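Long-range contacts in CurF (Lyngbya majuscula, PDB 2Q2X), which probably decarboxylates a glutaconyl-type thioester intermediate during curacin biosynthesis, as a member of the crotonase (enoyl-CoA hydratase/isomerase) superfamily: residues G34-F39 / S83-D88; K49-T54 / I91-A96; S118-Y123 / V176-V181; V135-L140 / E217-E222. All coordinates share one frame; numbering follows the deposited sequence.

Contact 1: G34-F39 / S83-D88; sequences GLRHCF and SGLILD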
loop_
_atom_site.group_PDB
_atom_site.type_symbol
_atom_site.label_atom_id
_atom_site.label_comp_id
_atom_site.label_asym_id
_atom_site.label_seq_id
_atom_site.Cartn_x
_atom_site.Cartn_y
_atom_site.Cartn_z
ATOM N N GLY A 34 -17.639 -0.757 -30.208
ATOM C CA GLY A 34 -16.464 -0.017 -30.655
ATOM C C GLY A 34 -15.218 -0.356 -29.851
ATOM O O GLY A 34 -14.123 -0.445 -30.418
ATOM N N LEU A 35 -15.382 -0.536 -28.533
ATOM C CA LEU A 35 -14.272 -0.923 -27.664
ATOM C C LEU A 35 -13.762 -2.303 -28.037
ATOM O O LEU A 35 -12.579 -2.460 -28.281
ATOM C CB LEU A 35 -14.654 -0.852 -26.185
ATOM C CG LEU A 35 -14.697 0.532 -25.539
ATOM C CD1 LEU A 35 -15.372 0.446 -24.178
ATOM C CD2 LEU A 35 -13.297 1.146 -25.395
ATOM N N ARG A 36 -14.659 -3.290 -28.126
ATOM C CA ARG A 36 -14.286 -4.653 -28.530
ATOM C C ARG A 36 -13.583 -4.694 -29.898
ATOM O O ARG A 36 -12.620 -5.447 -30.087
ATOM C CB ARG A 36 -15.503 -5.596 -28.509
ATOM C CG ARG A 36 -16.027 -5.858 -27.104
ATOM C CD ARG A 36 -17.331 -6.650 -27.050
ATOM N NE ARG A 36 -17.633 -7.005 -25.661
ATOM C CZ ARG A 36 -18.788 -7.508 -25.225
ATOM N NH1 ARG A 36 -19.796 -7.732 -26.066
ATOM N NH2 ARG A 36 -18.937 -7.784 -23.931
ATOM N N HIS A 37 -14.065 -3.876 -30.838
ATOM C CA HIS A 37 -13.474 -3.802 -32.173
ATOM C C HIS A 37 -12.070 -3.204 -32.122
ATOM O O HIS A 37 -11.117 -3.810 -32.610
ATOM C CB HIS A 37 -14.364 -3.005 -33.137
ATOM C CG HIS A 37 -13.683 -2.644 -34.427
ATOM N ND1 HIS A 37 -13.321 -3.585 -35.369
ATOM C CD2 HIS A 37 -13.282 -1.446 -34.920
ATOM C CE1 HIS A 37 -12.727 -2.982 -36.383
ATOM N NE2 HIS A 37 -12.691 -1.685 -36.136
ATOM N N CYS A 38 -11.954 -2.020 -31.529
ATOM C CA CYS A 38 -10.671 -1.342 -31.431
ATOM C C CYS A 38 -9.611 -2.142 -30.681
ATOM O O CYS A 38 -8.451 -2.129 -31.067
ATOM C CB CYS A 38 -10.846 0.044 -30.831
ATOM S SG CYS A 38 -11.653 1.165 -31.985
ATOM N N PHE A 39 -10.007 -2.858 -29.635
ATOM C CA PHE A 39 -9.048 -3.662 -28.886
ATOM C C PHE A 39 -8.651 -4.952 -29.614
ATOM O O PHE A 39 -7.509 -5.405 -29.491
ATOM C CB PHE A 39 -9.500 -3.896 -27.432
ATOM C CG PHE A 39 -9.157 -2.752 -26.499
ATOM C CD1 PHE A 39 -7.851 -2.586 -26.029
ATOM C CD2 PHE A 39 -10.129 -1.839 -26.102
ATOM C CE1 PHE A 39 -7.514 -1.539 -25.180
ATOM C CE2 PHE A 39 -9.812 -0.776 -25.239
ATOM C CZ PHE A 39 -8.499 -0.623 -24.774
ATOM N N SER A 83 -13.917 -5.834 -18.312
ATOM C CA SER A 83 -12.562 -5.988 -17.781
ATOM C C SER A 83 -11.606 -6.691 -18.744
ATOM O O SER A 83 -10.465 -6.265 -18.891
ATOM C CB SER A 83 -12.584 -6.731 -16.449
ATOM O OG SER A 83 -12.853 -8.105 -16.651
ATOM N N GLY A 84 -12.077 -7.760 -19.385
ATOM C CA GLY A 84 -11.276 -8.527 -20.346
ATOM C C GLY A 84 -10.566 -7.680 -21.390
ATOM O O GLY A 84 -9.386 -7.899 -21.672
ATOM N N LEU A 85 -11.278 -6.701 -21.947
ATOM C CA LEU A 85 -10.738 -5.820 -22.985
ATOM C C LEU A 85 -9.481 -5.095 -22.574
ATOM O O LEU A 85 -8.568 -4.911 -23.388
ATOM C CB LEU A 85 -11.777 -4.781 -23.398
ATOM C CG LEU A 85 -12.994 -5.344 -24.111
ATOM C CD1 LEU A 85 -13.884 -4.188 -24.538
ATOM C CD2 LEU A 85 -12.541 -6.202 -25.305
ATOM N N ILE A 86 -9.451 -4.652 -21.323
ATOM C CA ILE A 86 -8.295 -3.954 -20.797
ATOM C C ILE A 86 -7.296 -4.988 -20.310
ATOM O O ILE A 86 -6.129 -4.946 -20.680
ATOM C CB ILE A 86 -8.660 -3.003 -19.622
ATOM C CG1 ILE A 86 -9.867 -2.101 -19.958
ATOM C CG2 ILE A 86 -7.422 -2.226 -19.155
ATOM C CD1 ILE A 86 -9.748 -1.231 -21.228
ATOM N N LEU A 87 -7.778 -5.933 -19.509
ATOM C CA LEU A 87 -6.912 -6.909 -18.859
ATOM C C LEU A 87 -6.209 -7.890 -19.793
ATOM O O LEU A 87 -5.095 -8.310 -19.510
ATOM C CB LEU A 87 -7.649 -7.639 -17.729
ATOM C CG LEU A 87 -7.966 -6.741 -16.529
ATOM C CD1 LEU A 87 -8.592 -7.575 -15.455
ATOM C CD2 LEU A 87 -6.725 -6.015 -15.969
ATOM N N ASP A 88 -6.847 -8.233 -20.905
ATOM C CA ASP A 88 -6.254 -9.169 -21.862
ATOM C C ASP A 88 -5.427 -8.518 -22.987
ATOM O O ASP A 88 -4.804 -9.217 -23.799
ATOM C CB ASP A 88 -7.324 -10.113 -22.398
ATOM C CG ASP A 88 -7.947 -10.958 -21.288
ATOM O OD1 ASP A 88 -7.282 -11.170 -20.242
ATOM O OD2 ASP A 88 -9.103 -11.393 -21.455
#
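The carbonyl oxygen of L85 rests over one face of the F39 ring, displaced toward the rim; L85 O lies 3.6 Å from F39 CD1, with F39 CG and CE1 slightly farther away. A backbone oxygen thus leans on an aromatic surface, and everything else that joins the two segments is apolar packing. L85 also sends its isobutyl end across: CD1 reaches 3.7 Å to R36 CG and 3.8 Å to L35 CB, while CD2 lies against the same arginine methylene. The L85 and R36 side chains meet at about a right angle, the leucine methyls pressing on the aliphatic root of an arginine that runs extended from CG to NE. Within the crotonase fold this joins helix 29-44 to the short helix 83-87; their segment axes run 24° from parallel and come within 10.2 Å, and both lean on strand 93-97, where F39 and I86 each touch I93. Placing CG1 beside its backbone N (chi1 -49°), I86 brings CD1 to 3.8 Å from F39 CZ, approaching the ring obliquely. On the helix 29-44 side, L35 CD2 sits at the F39 ring edge, in its plane. Replacing F39 by an alanine would probably open a gap between the helices and leave I86 CD1 and L85 O without the surface they rest on.

Contact 2: K49-T54 / I91-A96; sequences KVVILT and IPIIAA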
loop_
_atom_site.group_PDB
_atom_site.type_symbol
_atom_site.label_atom_id
_atom_site.label_comp_id
_atom_site.label_asym_id
_atom_site.label_seq_id
_atom_site.Cartn_x
_atom_site.Cartn_y
_atom_site.Cartn_z
ATOM N N LYS A 49 2.805 -0.653 -29.426
ATOM C CA LYS A 49 3.520 -0.728 -28.152
ATOM C C LYS A 49 2.746 -0.170 -26.953
ATOM O O LYS A 49 2.890 -0.667 -25.838
ATOM C CB LYS A 49 4.847 0.023 -28.250
ATOM C CG LYS A 49 5.930 -0.685 -29.032
ATOM C CD LYS A 49 7.205 0.078 -28.848
ATOM C CE LYS A 49 8.387 -0.620 -29.471
ATOM N NZ LYS A 49 9.530 0.310 -29.398
ATOM N N VAL A 50 1.963 0.883 -27.176
ATOM C CA VAL A 50 1.206 1.538 -26.106
ATOM C C VAL A 50 -0.158 1.980 -26.636
ATOM O O VAL A 50 -0.255 2.486 -27.764
ATOM C CB VAL A 50 1.984 2.778 -25.513
ATOM C CG1 VAL A 50 1.158 3.531 -24.463
ATOM C CG2 VAL A 50 3.314 2.366 -24.924
ATOM N N VAL A 51 -1.211 1.766 -25.835
ATOM C CA VAL A 51 -2.521 2.370 -26.112
ATOM C C VAL A 51 -2.913 3.414 -25.071
ATOM O O VAL A 51 -2.722 3.235 -23.875
ATOM C CB VAL A 51 -3.671 1.332 -26.442
ATOM C CG1 VAL A 51 -3.292 -0.079 -26.090
ATOM C CG2 VAL A 51 -5.022 1.729 -25.843
ATOM N N ILE A 52 -3.395 4.545 -25.569
ATOM C CA ILE A 52 -3.974 5.582 -24.744
ATOM C C ILE A 52 -5.469 5.521 -24.968
ATOM O O ILE A 52 -5.945 5.706 -26.090
ATOM C CB ILE A 52 -3.437 6.976 -25.129
ATOM C CG1 ILE A 52 -1.903 6.987 -24.981
ATOM C CG2 ILE A 52 -4.049 8.059 -24.234
ATOM C CD1 ILE A 52 -1.215 8.029 -25.842
ATOM N N LEU A 53 -6.195 5.225 -23.897
ATOM C CA LEU A 53 -7.647 5.154 -23.928
ATOM C C LEU A 53 -8.184 6.465 -23.360
ATOM O O LEU A 53 -7.781 6.886 -22.280
ATOM C CB LEU A 53 -8.139 3.957 -23.105
ATOM C CG LEU A 53 -9.658 3.731 -22.960
ATOM C CD1 LEU A 53 -10.328 3.513 -24.333
ATOM C CD2 LEU A 53 -9.971 2.576 -22.031
ATOM N N THR A 54 -9.072 7.121 -24.103
ATOM C CA THR A 54 -9.558 8.439 -23.701
ATOM C C THR A 54 -11.025 8.599 -24.134
ATOM O O THR A 54 -11.520 7.851 -24.992
ATOM C CB THR A 54 -8.640 9.591 -24.277
ATOM O OG1 THR A 54 -8.928 10.826 -23.618
ATOM C CG2 THR A 54 -8.811 9.777 -25.774
ATOM N N ILE A 91 -0.293 -5.163 -24.452
ATOM C CA ILE A 91 0.572 -3.995 -24.325
ATOM C C ILE A 91 0.053 -2.985 -23.289
ATOM O O ILE A 91 -1.148 -2.945 -23.031
ATOM C CB ILE A 91 0.805 -3.316 -25.697
ATOM C CG1 ILE A 91 -0.515 -2.828 -26.319
ATOM C CG2 ILE A 91 1.561 -4.273 -26.630
ATOM C CD1 ILE A 91 -0.343 -1.942 -27.588
ATOM N N PRO A 92 0.961 -2.184 -22.676
ATOM C CA PRO A 92 0.514 -1.216 -21.672
ATOM C C PRO A 92 -0.532 -0.255 -22.211
ATOM O O PRO A 92 -0.470 0.158 -23.388
ATOM C CB PRO A 92 1.800 -0.469 -21.280
ATOM C CG PRO A 92 2.799 -0.822 -22.328
ATOM C CD PRO A 92 2.429 -2.181 -22.816
ATOM N N ILE A 93 -1.509 0.048 -21.359
ATOM C CA ILE A 93 -2.581 0.972 -21.675
ATOM C C ILE A 93 -2.452 2.111 -20.687
ATOM O O ILE A 93 -2.223 1.892 -19.491
ATOM C CB ILE A 93 -4.000 0.313 -21.514
ATOM C CG1 ILE A 93 -4.169 -0.881 -22.457
ATOM C CG2 ILE A 93 -5.121 1.327 -21.762
ATOM C CD1 ILE A 93 -5.261 -1.850 -22.017
ATOM N N ILE A 94 -2.596 3.322 -21.196
ATOM C CA ILE A 94 -2.707 4.523 -20.374
ATOM C C ILE A 94 -4.160 5.034 -20.471
ATOM O O ILE A 94 -4.630 5.332 -21.562
ATOM C CB ILE A 94 -1.741 5.622 -20.876
ATOM C CG1 ILE A 94 -0.292 5.107 -20.868
ATOM C CG2 ILE A 94 -1.868 6.892 -20.017
ATOM C CD1 ILE A 94 0.716 6.082 -21.471
ATOM N N ALA A 95 -4.863 5.114 -19.349
ATOM C CA ALA A 95 -6.211 5.688 -19.345
ATOM C C ALA A 95 -6.107 7.187 -19.120
ATOM O O ALA A 95 -5.845 7.626 -18.017
ATOM C CB ALA A 95 -7.081 5.059 -18.274
ATOM N N ALA A 96 -6.296 7.959 -20.180
ATOM C CA ALA A 96 -6.282 9.420 -20.059
ATOM C C ALA A 96 -7.720 9.860 -19.777
ATOM O O ALA A 96 -8.530 9.976 -20.697
ATOM C CB ALA A 96 -5.742 10.038 -21.324
#
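Backbone hydrogen bonds join V51 and L53 of 49-54 to 91-96 in the alternating pattern of parallel strands. V51 N gives to P92 O in the carbonyl plane, and V51 O receives I94 N at 2.7 Å with an N-H...O angle of 168°; L53 N then gives to I94 O, and L53 O takes A96 N, the most bent of the four at 144°. At the start of the pairing the pattern fails: P92, as a proline, has no N-H to offer K49 O, which is buried with no polar partner, 3.4 Å from P92 CD and equally near I91 CB.

The apolar contacts divide between the two faces. On one, V51 and I93 stand side by side, V51 CG1 lying 3.8 Å from I93 CG1, and L53 follows. On the other, V50 CG1 meets I94 CD1 at 4.0 Å and I52 CG2 meets A96 CB at 3.9 Å, with A185 of helix 178-192 covering I52, I94 and A96. I91 arrives from the end of the pairing with CG1 wedged between its backbone N and carbonyl carbon (chi1 61°), which brings CD1 to 3.7 Å from V50 N and also against V51 CG1. An alanine at I91 would probably uncover the K49-V50 peptide and leave V51 CG1 without one of its two isoleucine neighbours.

P92 also packs on Y156 of the second subunit. Adjacent parallel strands joined through intervening helices make a beta-alpha-beta crossover, here in the middle of the crotonase sheet.

Contact 3: S118-Y123 / V176-V181; sequences SQESVY and VSRQDV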
loop_
_atom_site.group_PDB
_atom_site.type_symbol
_atom_site.label_atom_id
_atom_site.label_comp_id
_atom_site.label_asym_id
_atom_site.label_seq_id
_atom_site.Cartn_x
_atom_site.Cartn_y
_atom_site.Cartn_z
ATOM N N SER A 118 -8.203 14.068 -14.590
ATOM C CA SER A 118 -8.460 15.499 -14.741
ATOM C C SER A 118 -8.810 16.127 -13.392
ATOM O O SER A 118 -9.631 15.600 -12.652
ATOM C CB SER A 118 -9.584 15.726 -15.756
ATOM O OG SER A 118 -10.227 16.974 -15.561
ATOM N N GLN A 119 -8.186 17.264 -13.087
ATOM C CA GLN A 119 -8.426 18.031 -11.843
ATOM C C GLN A 119 -9.881 18.442 -11.583
ATOM O O GLN A 119 -10.343 18.468 -10.438
ATOM C CB GLN A 119 -7.622 19.335 -11.901
ATOM C CG GLN A 119 -6.287 19.318 -11.181
ATOM C CD GLN A 119 -5.832 20.730 -10.864
ATOM O OE1 GLN A 119 -6.282 21.333 -9.886
ATOM N NE2 GLN A 119 -4.958 21.277 -11.705
ATOM N N GLU A 120 -10.561 18.815 -12.657
ATOM C CA GLU A 120 -11.870 19.462 -12.585
ATOM C C GLU A 120 -13.018 18.455 -12.673
ATOM O O GLU A 120 -14.167 18.774 -12.325
ATOM C CB GLU A 120 -12.003 20.495 -13.711
ATOM C CG GLU A 120 -10.813 21.475 -13.833
ATOM C CD GLU A 120 -9.777 21.068 -14.892
ATOM O OE1 GLU A 120 -9.770 19.901 -15.354
ATOM O OE2 GLU A 120 -8.962 21.940 -15.266
ATOM N N SER A 121 -12.696 17.245 -13.120
ATOM C CA SER A 121 -13.696 16.220 -13.374
ATOM C C SER A 121 -14.135 15.490 -12.112
ATOM O O SER A 121 -13.541 15.645 -11.055
ATOM C CB SER A 121 -13.190 15.248 -14.422
ATOM O OG SER A 121 -13.034 15.905 -15.656
ATOM N N VAL A 122 -15.203 14.706 -12.235
ATOM C CA VAL A 122 -15.809 14.020 -11.101
ATOM C C VAL A 122 -15.587 12.486 -11.256
ATOM O O VAL A 122 -15.729 11.958 -12.333
ATOM C CB VAL A 122 -17.319 14.389 -11.012
ATOM C CG1 VAL A 122 -18.104 13.342 -10.300
ATOM C CG2 VAL A 122 -17.496 15.756 -10.318
ATOM N N TYR A 123 -15.209 11.810 -10.178
ATOM C CA TYR A 123 -14.874 10.377 -10.234
ATOM C C TYR A 123 -15.635 9.642 -9.144
ATOM O O TYR A 123 -15.684 10.098 -8.014
ATOM C CB TYR A 123 -13.324 10.185 -10.136
ATOM C CG TYR A 123 -12.609 10.836 -11.307
ATOM C CD1 TYR A 123 -12.538 10.200 -12.536
ATOM C CD2 TYR A 123 -12.063 12.129 -11.197
ATOM C CE1 TYR A 123 -11.945 10.806 -13.629
ATOM C CE2 TYR A 123 -11.450 12.743 -12.284
ATOM C CZ TYR A 123 -11.402 12.093 -13.493
ATOM O OH TYR A 123 -10.810 12.697 -14.573
ATOM N N VAL A 176 -3.982 16.317 -13.431
ATOM C CA VAL A 176 -3.676 17.569 -14.128
ATOM C C VAL A 176 -4.948 18.207 -14.716
ATOM O O VAL A 176 -6.004 17.578 -14.710
ATOM C CB VAL A 176 -2.604 17.336 -15.233
ATOM C CG1 VAL A 176 -1.330 16.747 -14.621
ATOM C CG2 VAL A 176 -3.133 16.434 -16.346
ATOM N N SER A 177 -4.852 19.435 -15.235
ATOM C CA SER A 177 -5.995 20.099 -15.895
ATOM C C SER A 177 -6.488 19.303 -17.100
ATOM O O SER A 177 -5.685 18.681 -17.792
ATOM C CB SER A 177 -5.620 21.520 -16.357
ATOM O OG SER A 177 -5.181 22.324 -15.276
ATOM N N ARG A 178 -7.796 19.346 -17.362
ATOM C CA ARG A 178 -8.416 18.544 -18.429
ATOM C C ARG A 178 -7.759 18.731 -19.792
ATOM O O ARG A 178 -7.627 17.771 -20.567
ATOM C CB ARG A 178 -9.933 18.813 -18.510
ATOM C CG ARG A 178 -10.612 18.509 -19.872
ATOM C CD ARG A 178 -12.163 18.365 -19.769
ATOM N NE ARG A 178 -12.782 19.416 -18.951
ATOM C CZ ARG A 178 -13.384 19.208 -17.780
ATOM N NH1 ARG A 178 -13.480 17.982 -17.279
ATOM N NH2 ARG A 178 -13.905 20.229 -17.113
ATOM N N GLN A 179 -7.353 19.969 -20.083
ATOM C CA GLN A 179 -6.726 20.281 -21.360
ATOM C C GLN A 179 -5.314 19.689 -21.465
ATOM O O GLN A 179 -4.807 19.522 -22.569
ATOM C CB GLN A 179 -6.726 21.796 -21.641
ATOM C CG GLN A 179 -5.983 22.650 -20.613
ATOM C CD GLN A 179 -6.906 23.284 -19.573
ATOM O OE1 GLN A 179 -6.771 24.473 -19.259
ATOM N NE2 GLN A 179 -7.844 22.501 -19.036
ATOM N N ASP A 180 -4.713 19.367 -20.317
ATOM C CA ASP A 180 -3.391 18.724 -20.227
ATOM C C ASP A 180 -3.410 17.172 -20.206
ATOM O O ASP A 180 -2.387 16.544 -20.478
ATOM C CB ASP A 180 -2.651 19.225 -18.973
ATOM C CG ASP A 180 -2.425 20.747 -18.973
ATOM O OD1 ASP A 180 -2.439 21.354 -20.059
ATOM O OD2 ASP A 180 -2.234 21.334 -17.881
ATOM N N VAL A 181 -4.556 16.561 -19.882
ATOM C CA VAL A 181 -4.638 15.101 -19.630
ATOM C C VAL A 181 -4.117 14.231 -20.765
ATOM O O VAL A 181 -3.225 13.409 -20.546
ATOM C CB VAL A 181 -6.065 14.647 -19.192
ATOM C CG1 VAL A 181 -6.185 13.110 -19.172
ATOM C CG2 VAL A 181 -6.381 15.206 -17.829
#
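A sharp turn at chi2 (97°), with CG beside the backbone N, swings the E120 carboxylate back toward the start of helix 178-192, where it meets R178 N. A separate bend in R178, at chi3 (45°), turns one face of its guanidinium toward E120 OE1 and sets its edge by S121 OG. E120 OE1 is gripped twice. R178 N gives to it at 2.9 Å on the syn lone pair, and S118 OG meets it almost head-on at 3.0 Å. A carboxylate beside the first turn of a helix would probably be favoured by the helix's partial positive charge.

The guanidinium is less directly engaged. E120 OE1 lies over one of its faces, 4.5 Å from R178 NH2, with no N-H aimed at it, so the attraction is of charges only. S121 OG stands at the guanidinium edge, 2.7 Å from R178 NH1, but at an angle too poor for a hydrogen bond; both S121 OG and R178 NH1 have weak bonds to Q98 O instead.

Backbone pairing accompanies this cluster. Q119 N gives to V176 O at 2.7 Å, coming from above the carbonyl plane, while S118 CA lies 3.2 Å from the same oxygen. V181 CG2 packs on S118 CA at 3.7 Å.

S118 and V176 form the parallel bridge between strands 114-118 and 175-176, the latter outermost in its sheet within this chain. From there the second segment enters helix 178-192, whose V181 touches V116, whereas the first passes to strand 122-124 of the small second sheet, near helix 163-168.

Contact 4: V135-L140 / E217-E222; sequences VGATSL and EAIKKE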
loop_
_atom_site.group_PDB
_atom_site.type_symbol
_atom_site.label_atom_id
_atom_site.label_comp_id
_atom_site.label_asym_id
_atom_site.label_seq_id
_atom_site.Cartn_x
_atom_site.Cartn_y
_atom_site.Cartn_z
ATOM N N VAL A 135 -19.632 -4.386 -8.866
ATOM C CA VAL A 135 -19.222 -5.488 -9.728
ATOM C C VAL A 135 -17.878 -5.139 -10.352
ATOM O O VAL A 135 -17.414 -3.991 -10.256
ATOM C CB VAL A 135 -20.257 -5.747 -10.852
ATOM C CG1 VAL A 135 -21.540 -6.279 -10.267
ATOM C CG2 VAL A 135 -20.531 -4.461 -11.662
ATOM N N GLY A 136 -17.251 -6.124 -10.990
ATOM C CA GLY A 136 -16.045 -5.900 -11.784
ATOM C C GLY A 136 -14.712 -5.955 -11.045
ATOM O O GLY A 136 -13.692 -5.471 -11.565
ATOM N N ALA A 137 -14.718 -6.569 -9.863
ATOM C CA ALA A 137 -13.564 -6.633 -8.954
ATOM C C ALA A 137 -13.118 -5.243 -8.504
ATOM O O ALA A 137 -11.918 -4.942 -8.430
ATOM C CB ALA A 137 -12.408 -7.439 -9.544
ATOM N N THR A 138 -14.106 -4.416 -8.179
ATOM C CA THR A 138 -13.890 -3.061 -7.696
ATOM C C THR A 138 -12.981 -3.027 -6.459
ATOM O O THR A 138 -11.981 -2.308 -6.440
ATOM C CB THR A 138 -15.245 -2.393 -7.385
ATOM O OG1 THR A 138 -15.947 -2.166 -8.612
ATOM C CG2 THR A 138 -15.050 -1.053 -6.643
ATOM N N SER A 139 -13.336 -3.809 -5.441
ATOM C CA SER A 139 -12.555 -3.906 -4.200
ATOM C C SER A 139 -11.072 -4.203 -4.496
ATOM O O SER A 139 -10.178 -3.508 -4.009
ATOM C CB SER A 139 -13.144 -5.008 -3.322
ATOM O OG SER A 139 -12.415 -5.162 -2.123
ATOM N N LEU A 140 -10.828 -5.233 -5.305
ATOM C CA LEU A 140 -9.459 -5.640 -5.665
ATOM C C LEU A 140 -8.684 -4.517 -6.321
ATOM O O LEU A 140 -7.618 -4.152 -5.847
ATOM C CB LEU A 140 -9.474 -6.865 -6.596
ATOM C CG LEU A 140 -8.132 -7.469 -7.021
ATOM C CD1 LEU A 140 -7.434 -8.178 -5.841
ATOM C CD2 LEU A 140 -8.349 -8.436 -8.194
ATOM N N GLU A 217 -11.513 -15.024 -9.258
ATOM C CA GLU A 217 -12.195 -15.217 -7.993
ATOM C C GLU A 217 -12.830 -13.931 -7.446
ATOM O O GLU A 217 -13.962 -13.967 -6.967
ATOM C CB GLU A 217 -11.250 -15.843 -6.962
ATOM C CG GLU A 217 -11.940 -16.410 -5.734
ATOM C CD GLU A 217 -13.129 -17.336 -6.065
ATOM O OE1 GLU A 217 -12.971 -18.291 -6.864
ATOM O OE2 GLU A 217 -14.223 -17.107 -5.511
ATOM N N ALA A 218 -12.105 -12.810 -7.515
ATOM C CA ALA A 218 -12.640 -11.538 -7.061
ATOM C C ALA A 218 -13.912 -11.167 -7.836
ATOM O O ALA A 218 -14.914 -10.762 -7.231
ATOM C CB ALA A 218 -11.575 -10.417 -7.173
ATOM N N ILE A 219 -13.866 -11.326 -9.161
ATOM C CA ILE A 219 -14.998 -11.038 -10.065
ATOM C C ILE A 219 -16.227 -11.861 -9.686
ATOM O O ILE A 219 -17.340 -11.321 -9.573
ATOM C CB ILE A 219 -14.615 -11.287 -11.565
ATOM C CG1 ILE A 219 -14.205 -9.980 -12.260
ATOM C CG2 ILE A 219 -15.756 -11.975 -12.354
ATOM C CD1 ILE A 219 -15.350 -9.145 -12.836
ATOM N N LYS A 220 -16.009 -13.161 -9.477
ATOM C CA LYS A 220 -17.086 -14.089 -9.136
ATOM C C LYS A 220 -17.679 -13.756 -7.772
ATOM O O LYS A 220 -18.896 -13.735 -7.610
ATOM C CB LYS A 220 -16.565 -15.537 -9.160
ATOM C CG LYS A 220 -17.618 -16.613 -8.857
ATOM C CD LYS A 220 -16.958 -18.001 -8.684
ATOM C CE LYS A 220 -17.997 -19.121 -8.602
ATOM N NZ LYS A 220 -17.385 -20.437 -8.218
ATOM N N LYS A 221 -16.814 -13.496 -6.789
ATOM C CA LYS A 221 -17.263 -13.189 -5.430
ATOM C C LYS A 221 -18.100 -11.909 -5.352
ATOM O O LYS A 221 -19.149 -11.873 -4.701
ATOM C CB LYS A 221 -16.073 -13.093 -4.478
ATOM C CG LYS A 221 -15.566 -14.435 -3.968
ATOM C CD LYS A 221 -14.248 -14.240 -3.224
ATOM C CE LYS A 221 -13.591 -15.557 -2.830
ATOM N NZ LYS A 221 -12.142 -15.339 -2.499
ATOM N N GLU A 222 -17.631 -10.857 -6.019
ATOM C CA GLU A 222 -18.348 -9.591 -6.035
ATOM C C GLU A 222 -19.703 -9.715 -6.710
ATOM O O GLU A 222 -20.683 -9.119 -6.273
ATOM C CB GLU A 222 -17.526 -8.508 -6.725
ATOM C CG GLU A 222 -17.129 -7.461 -5.758
ATOM C CD GLU A 222 -16.240 -6.387 -6.330
ATOM O OE1 GLU A 222 -16.389 -6.041 -7.535
ATOM O OE2 GLU A 222 -15.424 -5.866 -5.522
HETATM O O HOH W 1 -18.219 -8.800 -10.468
HETATM O O HOH W 2 -12.874 -7.218 -5.711
#
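E222 reaches from helix 197-230 toward the backbone of A137, T138 and S139, its CB directed at that segment and the chain extended beyond CG, which carries the carboxylate to the amides. CD comes within 3.4 Å of T138 N. Beyond it, OE1 accepts from T138 N at 2.9 Å and OE2 accepts from S139 N at 2.9 Å, each through its syn lone pair; the second bond is the straighter, 162° against 143°. OE2 is held further by a water that links it to L140 N, and by H206 NE2 of the third subunit. A137 occupies the N-cap position of helix 138-146, and the carboxylate thus serves the first-turn amides of that helix from a distant part of the chain, tying two helices of the crotonase fold close to a subunit boundary. The positive end of the helix would probably stabilise a negative charge on this buried group.

Alongside these bonds the packing is apolar. I219 CD1 presses on G136 CA at 3.5 Å, where the glycine backbone angles would force any CB against the preceding carbonyl. A218 CB touches both A137 CB and L140 CD2, 3.9 Å from each. A second water accepts from G136 N and donates to I219 O, linking the two backbones, while T138 OG1 bonds V135 O at 2.9 Å and so braces the turn that leads into the helix.

How the contacts relate
From the N terminus, the chain runs along helix 29-44 into strand 50-54, and both are paired only later in the chain. Contact 1 closes when helix 83-87 returns to the helix, and contact 2 when strand 93-97 returns to the strand; the two loops cross, and the contacts touch, I86 CD1 and L35 CD2 packing on L53. Contacts 3 and 4 form a second crossing pair: 118-123 and 135-140 meet 176-181 and 217-222 in turn. Contact 3 pairs the end of strand 114-118 with edge strand 175-176, where the chain enters helix 178-192, and reaches contact 2 through V181 on A96. Contact 4 joins helix 138-146 to helix 197-230, about 27 Å from contact 3, centre to centre.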